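Local coordinates for hemin ABC transporter, periplasmic hemin-binding protein HutB (Vibrio cholerae, PDB 5KHL), which probably binds hemin in the periplasm and delivers it to the inner-membrane ABC transporter that imports it into the cytoplasm, at residues P172-I175 against I176-G180; G255-S258 against L259-Q263; Q136-N139 against A140-K144. One frame throughout, in Å; residues are numbered along the deposited sequence.

Interaction 1: residues P172-I175 against I176-G180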
ATOM      1  N   PRO A 172      -4.054  -2.245  -5.372  1.00 46.36           N
ATOM      2  CA  PRO A 172      -3.886  -1.889  -6.783  1.00 48.31           C
ATOM      3  C   PRO A 172      -5.208  -1.750  -7.543  1.00 38.66           C
ATOM      4  O   PRO A 172      -5.289  -0.919  -8.431  1.00 38.22           O
ATOM      5  CB  PRO A 172      -3.054  -3.048  -7.332  1.00 45.84           C
ATOM      6  CG  PRO A 172      -2.304  -3.510  -6.186  1.00 47.41           C
ATOM      7  CD  PRO A 172      -3.248  -3.427  -5.037  1.00 41.13           C
ATOM      8  N   ASP A 173      -6.233  -2.515  -7.190  1.00 50.36           N
ATOM      9  CA  ASP A 173      -7.538  -2.298  -7.807  1.00 45.81           C
ATOM     10  C   ASP A 173      -8.136  -0.930  -7.487  1.00 44.64           C
ATOM     11  O   ASP A 173      -8.672  -0.265  -8.371  1.00 46.25           O
ATOM     12  CB  ASP A 173      -8.537  -3.369  -7.391  1.00 55.58           C
ATOM     13  CG  ASP A 173      -9.914  -3.100  -7.952  1.00 46.26           C
ATOM     14  OD1 ASP A 173     -10.841  -2.812  -7.173  1.00 50.61           O
ATOM     15  OD2 ASP A 173     -10.037  -3.133  -9.188  1.00 42.48           O
ATOM     16  N   THR A 174      -8.060  -0.519  -6.226  1.00 35.62           N
ATOM     17  CA  THR A 174      -8.626   0.759  -5.812  1.00 35.66           C
ATOM     18  C   THR A 174      -7.916   1.919  -6.527  1.00 44.68           C
ATOM     19  O   THR A 174      -8.555   2.887  -6.985  1.00 49.36           O
ATOM     20  CB  THR A 174      -8.516   0.931  -4.290  1.00 35.99           C
ATOM     21  OG1 THR A 174      -9.235  -0.113  -3.637  1.00 36.73           O
ATOM     22  CG2 THR A 174      -9.044   2.266  -3.823  1.00 36.30           C
ATOM     23  N   ILE A 175      -6.597   1.795  -6.660  1.00 39.51           N
ATOM     24  CA  ILE A 175      -5.782   2.837  -7.270  1.00 43.77           C
ATOM     25  C   ILE A 175      -6.128   3.017  -8.750  1.00 43.97           C
ATOM     26  O   ILE A 175      -6.207   4.142  -9.236  1.00 38.16           O
ATOM     27  CB  ILE A 175      -4.272   2.535  -7.081  1.00 36.39           C
ATOM     28  CG1 ILE A 175      -3.886   2.827  -5.627  1.00 36.63           C
ATOM     29  CG2 ILE A 175      -3.381   3.323  -8.075  1.00 36.76           C
ATOM     30  CD1 ILE A 175      -2.505   2.285  -5.244  1.00 44.97           C
ATOM     31  N   ILE A 176      -6.338   1.907  -9.450  1.00 37.47           N
ATOM     32  CA  ILE A 176      -6.775   1.923 -10.840  1.00 44.32           C
ATOM     33  C   ILE A 176      -8.147   2.632 -11.012  1.00 43.49           C
ATOM     34  O   ILE A 176      -8.335   3.426 -11.941  1.00 39.86           O
ATOM     35  CB  ILE A 176      -6.844   0.482 -11.398  1.00 39.31           C
ATOM     36  CG1 ILE A 176      -5.441  -0.077 -11.570  1.00 39.03           C
ATOM     37  CG2 ILE A 176      -7.544   0.434 -12.745  1.00 48.67           C
ATOM     38  CD1 ILE A 176      -5.420  -1.590 -11.771  1.00 39.60           C
ATOM     39  N   GLY A 177      -9.091   2.351 -10.118  1.00 38.41           N
ATOM     40  CA  GLY A 177     -10.371   3.045 -10.137  1.00 39.33           C
ATOM     41  C   GLY A 177     -10.184   4.536  -9.908  1.00 39.77           C
ATOM     42  O   GLY A 177     -10.758   5.349 -10.619  1.00 45.93           O
ATOM     43  N   LEU A 178      -9.355   4.889  -8.924  1.00 42.77           N
ATOM     44  CA  LEU A 178      -9.119   6.285  -8.577  1.00 40.75           C
ATOM     45  C   LEU A 178      -8.430   7.085  -9.677  1.00 46.96           C
ATOM     46  O   LEU A 178      -8.698   8.283  -9.820  1.00 51.68           O
ATOM     47  CB  LEU A 178      -8.316   6.385  -7.280  1.00 52.25           C
ATOM     48  CG  LEU A 178      -9.131   6.099  -6.015  1.00 48.53           C
ATOM     49  CD1 LEU A 178      -8.248   5.990  -4.791  1.00 49.19           C
ATOM     50  CD2 LEU A 178     -10.160   7.188  -5.808  1.00 49.89           C
ATOM     51  N   ILE A 179      -7.558   6.455 -10.464  1.00 40.58           N
ATOM     52  CA  ILE A 179      -6.965   7.173 -11.585  1.00 39.64           C
ATOM     53  C   ILE A 179      -7.967   7.271 -12.738  1.00 44.75           C
ATOM     54  O   ILE A 179      -7.699   7.915 -13.749  1.00 44.52           O
ATOM     55  CB  ILE A 179      -5.665   6.521 -12.095  1.00 52.88           C
ATOM     56  CG1 ILE A 179      -5.973   5.286 -12.944  1.00 53.03           C
ATOM     57  CG2 ILE A 179      -4.683   6.261 -10.933  1.00 43.26           C
ATOM     58  CD1 ILE A 179      -4.828   4.299 -13.038  1.00 56.22           C
ATOM     59  N   GLY A 180      -9.125   6.642 -12.576  1.00 42.01           N
ATOM     60  CA  GLY A 180     -10.180   6.735 -13.567  1.00 48.47           C
ATOM     61  C   GLY A 180     -10.018   5.729 -14.685  1.00 54.69           C
ATOM     62  O   GLY A 180     -10.414   5.987 -15.819  1.00 59.61           O
TER

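Interaction 2: residues G255-S258 against L259-Q263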
ATOM      1  N   GLY A 255      -3.278   4.244   1.204  1.00 40.12           N
ATOM      2  CA  GLY A 255      -2.738   5.303   2.035  1.00 40.63           C
ATOM      3  C   GLY A 255      -2.378   6.570   1.285  1.00 40.38           C
ATOM      4  O   GLY A 255      -2.821   6.779   0.154  1.00 39.77           O
ATOM      5  N   LEU A 256      -1.570   7.414   1.927  1.00 41.33           N
ATOM      6  CA  LEU A 256      -1.211   8.712   1.375  1.00 41.52           C
ATOM      7  C   LEU A 256      -0.307   8.558   0.159  1.00 46.53           C
ATOM      8  O   LEU A 256      -0.478   9.256  -0.855  1.00 46.22           O
ATOM      9  CB  LEU A 256      -0.533   9.569   2.434  1.00 43.08           C
ATOM     10  CG  LEU A 256      -1.320   9.718   3.740  1.00 48.30           C
ATOM     11  CD1 LEU A 256      -0.621  10.705   4.659  1.00 45.28           C
ATOM     12  CD2 LEU A 256      -2.769  10.156   3.482  1.00 50.85           C
ATOM     13  N   LYS A 257       0.647   7.636   0.267  1.00 48.55           N
ATOM     14  CA  LYS A 257       1.505   7.254  -0.855  1.00 53.62           C
ATOM     15  C   LYS A 257       0.692   6.688  -2.033  1.00 47.93           C
ATOM     16  O   LYS A 257       0.992   6.975  -3.188  1.00 42.93           O
ATOM     17  CB  LYS A 257       2.547   6.228  -0.396  1.00 63.50           C
ATOM     18  CG  LYS A 257       3.698   6.012  -1.369  1.00 71.18           C
ATOM     19  CD  LYS A 257       4.558   7.269  -1.516  1.00 76.62           C
ATOM     20  CE  LYS A 257       5.130   7.399  -2.935  1.00 72.88           C
ATOM     21  NZ  LYS A 257       6.012   6.266  -3.305  1.00 62.42           N
ATOM     22  N   SER A 258      -0.330   5.889  -1.727  1.00 43.44           N
ATOM     23  CA  SER A 258      -1.223   5.347  -2.746  1.00 38.81           C
ATOM     24  C   SER A 258      -1.829   6.463  -3.572  1.00 44.55           C
ATOM     25  O   SER A 258      -1.783   6.439  -4.799  1.00 52.14           O
ATOM     26  CB  SER A 258      -2.339   4.520  -2.120  1.00 38.41           C
ATOM     27  OG  SER A 258      -1.889   3.820  -0.982  1.00 39.12           O
ATOM     28  N   LEU A 259      -2.390   7.449  -2.884  1.00 39.06           N
ATOM     29  CA  LEU A 259      -2.981   8.611  -3.529  1.00 37.26           C
ATOM     30  C   LEU A 259      -1.976   9.409  -4.383  1.00 41.22           C
ATOM     31  O   LEU A 259      -2.311   9.864  -5.480  1.00 39.25           O
ATOM     32  CB  LEU A 259      -3.605   9.520  -2.464  1.00 41.77           C
ATOM     33  CG  LEU A 259      -4.724   8.932  -1.595  1.00 39.61           C
ATOM     34  CD1 LEU A 259      -5.553  10.043  -1.001  1.00 38.29           C
ATOM     35  CD2 LEU A 259      -5.611   7.986  -2.398  1.00 39.06           C
ATOM     36  N   GLN A 260      -0.758   9.574  -3.863  1.00 38.81           N
ATOM     37  CA  GLN A 260       0.329  10.266  -4.554  1.00 54.39           C
ATOM     38  C   GLN A 260       0.805   9.524  -5.818  1.00 40.77           C
ATOM     39  O   GLN A 260       0.988  10.137  -6.863  1.00 42.12           O
ATOM     40  CB  GLN A 260       1.517  10.491  -3.591  1.00 50.19           C
ATOM     41  CG  GLN A 260       2.238  11.852  -3.743  1.00 75.10           C
ATOM     42  CD  GLN A 260       1.482  13.052  -3.128  1.00 97.76           C
ATOM     43  OE1 GLN A 260       0.839  12.938  -2.078  1.00104.19           O
ATOM     44  NE2 GLN A 260       1.569  14.207  -3.789  1.00 99.51           N
ATOM     45  N   GLU A 261       1.002   8.217  -5.716  1.00 39.01           N
ATOM     46  CA  GLU A 261       1.269   7.385  -6.894  1.00 39.22           C
ATOM     47  C   GLU A 261       0.147   7.440  -7.905  1.00 41.52           C
ATOM     48  O   GLU A 261       0.395   7.523  -9.100  1.00 39.69           O
ATOM     49  CB  GLU A 261       1.479   5.921  -6.507  1.00 38.46           C
ATOM     50  CG  GLU A 261       2.805   5.650  -5.863  1.00 48.99           C
ATOM     51  CD  GLU A 261       3.949   6.026  -6.762  1.00 44.41           C
ATOM     52  OE1 GLU A 261       4.491   5.119  -7.424  1.00 43.12           O
ATOM     53  OE2 GLU A 261       4.301   7.223  -6.810  1.00 43.40           O
ATOM     54  N   ALA A 262      -1.088   7.367  -7.413  1.00 36.99           N
ATOM     55  CA  ALA A 262      -2.268   7.384  -8.277  1.00 43.33           C
ATOM     56  C   ALA A 262      -2.289   8.640  -9.131  1.00 38.36           C
ATOM     57  O   ALA A 262      -2.483   8.548 -10.340  1.00 44.52           O
ATOM     58  CB  ALA A 262      -3.561   7.265  -7.444  1.00 35.52           C
ATOM     59  N   GLN A 263      -2.081   9.800  -8.503  1.00 39.81           N
ATOM     60  CA  GLN A 263      -1.966  11.073  -9.230  1.00 50.53           C
ATOM     61  C   GLN A 263      -0.867  10.987 -10.261  1.00 47.30           C
ATOM     62  O   GLN A 263      -1.077  11.299 -11.438  1.00 45.63           O
ATOM     63  CB  GLN A 263      -1.658  12.253  -8.302  1.00 55.36           C
ATOM     64  CG  GLN A 263      -2.692  12.575  -7.245  1.00 65.00           C
ATOM     65  CD  GLN A 263      -2.240  13.713  -6.336  1.00 81.75           C
ATOM     66  OE1 GLN A 263      -1.758  14.741  -6.809  1.00 94.02           O
ATOM     67  NE2 GLN A 263      -2.379  13.523  -5.026  1.00 84.18           N
TER

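Interaction 3: residues Q136-N139 against A140-K144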
ATOM      1  N   GLN A 136     -10.113  15.654  -0.794  1.00 46.17           N
ATOM      2  CA  GLN A 136      -9.740  16.541  -1.907  1.00 47.64           C
ATOM      3  C   GLN A 136      -8.907  15.851  -2.994  1.00 61.63           C
ATOM      4  O   GLN A 136      -9.231  15.979  -4.176  1.00 60.37           O
ATOM      5  CB  GLN A 136      -8.949  17.755  -1.408  1.00 65.57           C
ATOM      6  CG  GLN A 136      -9.681  18.689  -0.477  1.00 70.77           C
ATOM      7  CD  GLN A 136      -8.889  19.950  -0.203  1.00 81.04           C
ATOM      8  OE1 GLN A 136      -9.156  20.679   0.762  1.00 82.95           O
ATOM      9  NE2 GLN A 136      -7.903  20.219  -1.058  1.00 82.38           N
ATOM     10  N   GLN A 137      -7.832  15.144  -2.615  1.00 44.15           N
ATOM     11  CA  GLN A 137      -7.024  14.438  -3.620  1.00 42.62           C
ATOM     12  C   GLN A 137      -7.861  13.435  -4.379  1.00 43.63           C
ATOM     13  O   GLN A 137      -7.677  13.258  -5.583  1.00 43.56           O
ATOM     14  CB  GLN A 137      -5.850  13.703  -2.998  1.00 46.50           C
ATOM     15  CG  GLN A 137      -4.790  14.559  -2.395  1.00 62.14           C
ATOM     16  CD  GLN A 137      -3.766  13.716  -1.668  1.00 65.50           C
ATOM     17  OE1 GLN A 137      -3.000  12.972  -2.280  1.00 63.70           O
ATOM     18  NE2 GLN A 137      -3.761  13.811  -0.348  1.00 72.80           N
ATOM     19  N   ILE A 138      -8.765  12.772  -3.656  1.00 43.30           N
ATOM     20  CA  ILE A 138      -9.574  11.713  -4.230  1.00 42.36           C
ATOM     21  C   ILE A 138     -10.557  12.321  -5.208  1.00 50.82           C
ATOM     22  O   ILE A 138     -10.765  11.792  -6.292  1.00 52.43           O
ATOM     23  CB  ILE A 138     -10.297  10.902  -3.143  1.00 50.65           C
ATOM     24  CG1 ILE A 138      -9.254  10.113  -2.326  1.00 46.06           C
ATOM     25  CG2 ILE A 138     -11.356  10.005  -3.764  1.00 45.19           C
ATOM     26  CD1 ILE A 138      -9.774   8.952  -1.505  1.00 40.15           C
ATOM     27  N   ASN A 139     -11.119  13.465  -4.837  1.00 58.87           N
ATOM     28  CA  ASN A 139     -12.032  14.202  -5.713  1.00 56.54           C
ATOM     29  C   ASN A 139     -11.296  14.760  -6.930  1.00 55.16           C
ATOM     30  O   ASN A 139     -11.784  14.655  -8.065  1.00 50.13           O
ATOM     31  CB  ASN A 139     -12.729  15.327  -4.937  1.00 57.16           C
ATOM     32  CG  ASN A 139     -13.749  14.805  -3.928  1.00 67.43           C
ATOM     33  OD1 ASN A 139     -14.521  13.894  -4.221  1.00 72.15           O
ATOM     34  ND2 ASN A 139     -13.746  15.380  -2.729  1.00 70.24           N
ATOM     35  N   ALA A 140     -10.116  15.334  -6.691  1.00 53.24           N
ATOM     36  CA  ALA A 140      -9.236  15.777  -7.781  1.00 50.32           C
ATOM     37  C   ALA A 140      -8.923  14.632  -8.754  1.00 50.26           C
ATOM     38  O   ALA A 140      -9.001  14.818  -9.970  1.00 49.85           O
ATOM     39  CB  ALA A 140      -7.949  16.368  -7.226  1.00 50.39           C
ATOM     40  N   LEU A 141      -8.598  13.452  -8.224  1.00 43.67           N
ATOM     41  CA  LEU A 141      -8.389  12.274  -9.069  1.00 44.58           C
ATOM     42  C   LEU A 141      -9.663  11.878  -9.841  1.00 48.36           C
ATOM     43  O   LEU A 141      -9.628  11.648 -11.057  1.00 44.93           O
ATOM     44  CB  LEU A 141      -7.900  11.090  -8.231  1.00 37.59           C
ATOM     45  CG  LEU A 141      -6.384  11.047  -7.991  1.00 55.91           C
ATOM     46  CD1 LEU A 141      -6.041  10.254  -6.739  1.00 45.89           C
ATOM     47  CD2 LEU A 141      -5.628  10.478  -9.191  1.00 36.87           C
ATOM     48  N   GLN A 142     -10.779  11.801  -9.123  1.00 53.17           N
ATOM     49  CA  GLN A 142     -12.055  11.393  -9.701  1.00 55.71           C
ATOM     50  C   GLN A 142     -12.548  12.436 -10.709  1.00 61.37           C
ATOM     51  O   GLN A 142     -13.122  12.082 -11.735  1.00 60.35           O
ATOM     52  CB  GLN A 142     -13.084  11.132  -8.580  1.00 46.10           C
ATOM     53  CG  GLN A 142     -12.843   9.784  -7.869  1.00 43.43           C
ATOM     54  CD  GLN A 142     -13.649   9.569  -6.582  1.00 52.48           C
ATOM     55  OE1 GLN A 142     -14.074  10.515  -5.917  1.00 62.63           O
ATOM     56  NE2 GLN A 142     -13.851   8.312  -6.228  1.00 43.12           N
ATOM     57  N   ALA A 143     -12.264  13.712 -10.447  1.00 61.41           N
ATOM     58  CA  ALA A 143     -12.621  14.777 -11.384  1.00 59.36           C
ATOM     59  C   ALA A 143     -12.024  14.561 -12.767  1.00 68.45           C
ATOM     60  O   ALA A 143     -12.622  14.947 -13.762  1.00 78.99           O
ATOM     61  CB  ALA A 143     -12.192  16.142 -10.846  1.00 61.00           C
ATOM     62  N   LYS A 144     -10.842  13.954 -12.842  1.00 79.07           N
ATOM     63  CA  LYS A 144     -10.180  13.763 -14.139  1.00 73.25           C
ATOM     64  C   LYS A 144     -10.613  12.473 -14.841  1.00 68.05           C
ATOM     65  O   LYS A 144     -10.068  12.121 -15.878  1.00 70.48           O
ATOM     66  CB  LYS A 144      -8.655  13.763 -13.979  1.00 70.67           C
ATOM     67  CG  LYS A 144      -8.041  15.052 -13.450  1.00 78.99           C
ATOM     68  CD  LYS A 144      -6.511  14.912 -13.424  1.00 79.83           C
ATOM     69  CE  LYS A 144      -5.815  16.061 -12.710  1.00 78.03           C
ATOM     70  NZ  LYS A 144      -5.270  17.044 -13.691  1.00 87.15           N
TER

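Interaction 1: residues P172-I175 against I176-G180
Thr174 and Leu178, one turn apart on the short helix 171-178, touch through methyl groups just before the helix closes in a Schellman motif at Gly180. Their side chains run alongside each other in the same direction, Thr174 CG2 reaching Leu178 CD1 at 3.9 Å. Thr174 presents its methyl because CG2 is anti to the backbone N, with OG1 beside that N at chi1 -61°; the hydroxyl is thereby turned away from Leu178 and hydrogen-bonds to the carbonyl O of Ser105. The branch of Leu178 lies close over the peptide below it, with CG 3.4 Å from Thr174 O.

On another face of the helix Ile175 and Ile179 meet more loosely, CG2 to CG2 at 4.3 Å. Ile179 is the odd one among the three isoleucines: its CG1 sits between the backbone N and the carbonyl carbon (chi1 77°), whereas Ile175 and Ile176 both keep CG1 anti to the carbonyl carbon. This turn brings Ile179 CG2 down on the carbonyl O of Ile175, an oxygen that also accepts the amide of Ile179 at N to O 2.9 Å. Ile176 bends its CG1 branch back over Pro172 O, and its side chain also touches Val152 of strand 152-156. Ile175 and Ile179 both pack on Ala262 of helix 256-269, and Leu178 reaches helix 125-143, so the short helix packs on that strand and on both of these helices.

Asp173 OD2 accepts a hydrogen bond from Asn183 ND2. At the end, Gly180 turns to positive phi (85°), and its N donates to Gly177 O across 2.9 Å.

Interaction 2: residues G255-S258 against L259-Q263
Lys257 and Glu261 come together one turn apart near the start of helix 256-269, their side chains slanting across one another. Lys257 NZ is 4.0 Å from Glu261 OE2, too far for a salt bridge, so the attraction between the two charges is probably modest. The carboxylate has stronger partners: Glu261 OE1 forms a salt bridge with Arg264 NH2 and accepts the backbone N-H of Asp246. Lys257 NZ has a long, weak ion pair with Asp246 OD1.

Between their backbones the bond is short and nearly straight, Glu261 N to Lys257 O at 2.8 Å with an N-H...O angle of 177°. Ala262 N donates to Ser258 O at 2.9 Å, in a more bent bond.

The first turn is satisfied from several directions. Gly255 occupies the N-cap, and its carbonyl O takes the amide of Leu259 at N to O 3.1 Å. Its own N-H goes to the hydroxyl of Ser258, Gly255 N to OG 2.6 Å; OG lies beside the backbone N of Ser258 (chi1 -35°), turned back toward the cap. The same buried OG is hydrogen-bonded to Ala249 O. Glu28 grips the next two amides, OE2 accepting Leu256 N and OE1 accepting Lys257 N, which places a probable negative charge at the positive end of the helix dipole.

Leu256 packs on helix 24-32, Leu259 rests between helices 125-143 and 171-178, and Ser258 packs on Ile175 of helix 171-178.

Interaction 3: residues Q136-N139 against A140-K144
The last two turns of the long helix 125-143 are joined here by Ile138 and Gln142, neighbours four residues apart whose side chains run together in the same direction. The methyl CG2 of Ile138 lies over the face of the Gln142 amide, 3.5 Å from OE1 and 3.7 Å from CD, a van der Waals contact. CG2 is available for this because it stands anti to the backbone N of Ile138. Gln142 sets out beside its own backbone N at chi1 -76° and then runs extended beyond CG, which carries the amide along Ile138; on the way its CG passes 3.3 Å from Ile138 O.

Asn139 approaches Gln142 from a different direction. The two amide planes are turned 43° against each other, and the nearest atoms are two oxygens, Asn139 OD1 and Gln142 OE1, 3.8 Å apart. With oxygen facing oxygen, this is a proximity of amides at the exposed surface and supplies no bond across the turn.

The hydrogen bonds across the two segments are all between backbone atoms. Ala140 N donates to Gln136 O at 2.7 Å, and Leu141 N to Gln137 O at 2.8 Å. The following two amides, of Gln142 and Ala143, donate to Ile138 O and Asn139 O in turn. Leu141 CB and CG also rest on Gln137 O, CB at 3.4 Å. Lys144 N donates to Leu141 O at 3.2 Å, and that oxygen also accepts Gln266 NE2.

Gln136, Asn139 and Ala140 lie on the solvent side. Gln137 and Ile138 pack on Leu259 of helix 256-269, and Ile138 also on Leu178 of helix 171-178, which Gln142, though largely exposed, touches as well.

Overall arrangement
Along the chain the order is interaction 3, interaction 1, interaction 2, each within a single helix: 125-143, 171-178 and 256-269. In space they cluster, with centres 10 to 12 Å apart. Helix 256-269 touches both others: Leu178 CD1 approaches Leu259 CD2 at 4.1 Å, and Leu141 CD2 approaches Gln263 N at 3.7 Å. Interactions 1 and 3 also meet directly, Leu178 O lying 3.3 Å from Leu141 CB. The long helix 125-143 follows the four-stranded parallel sheet in sequence and precedes the five-stranded mixed sheet, consistent with the rigid helical link between two lobes in this family of periplasmic binding proteins; the other two helices pack against it.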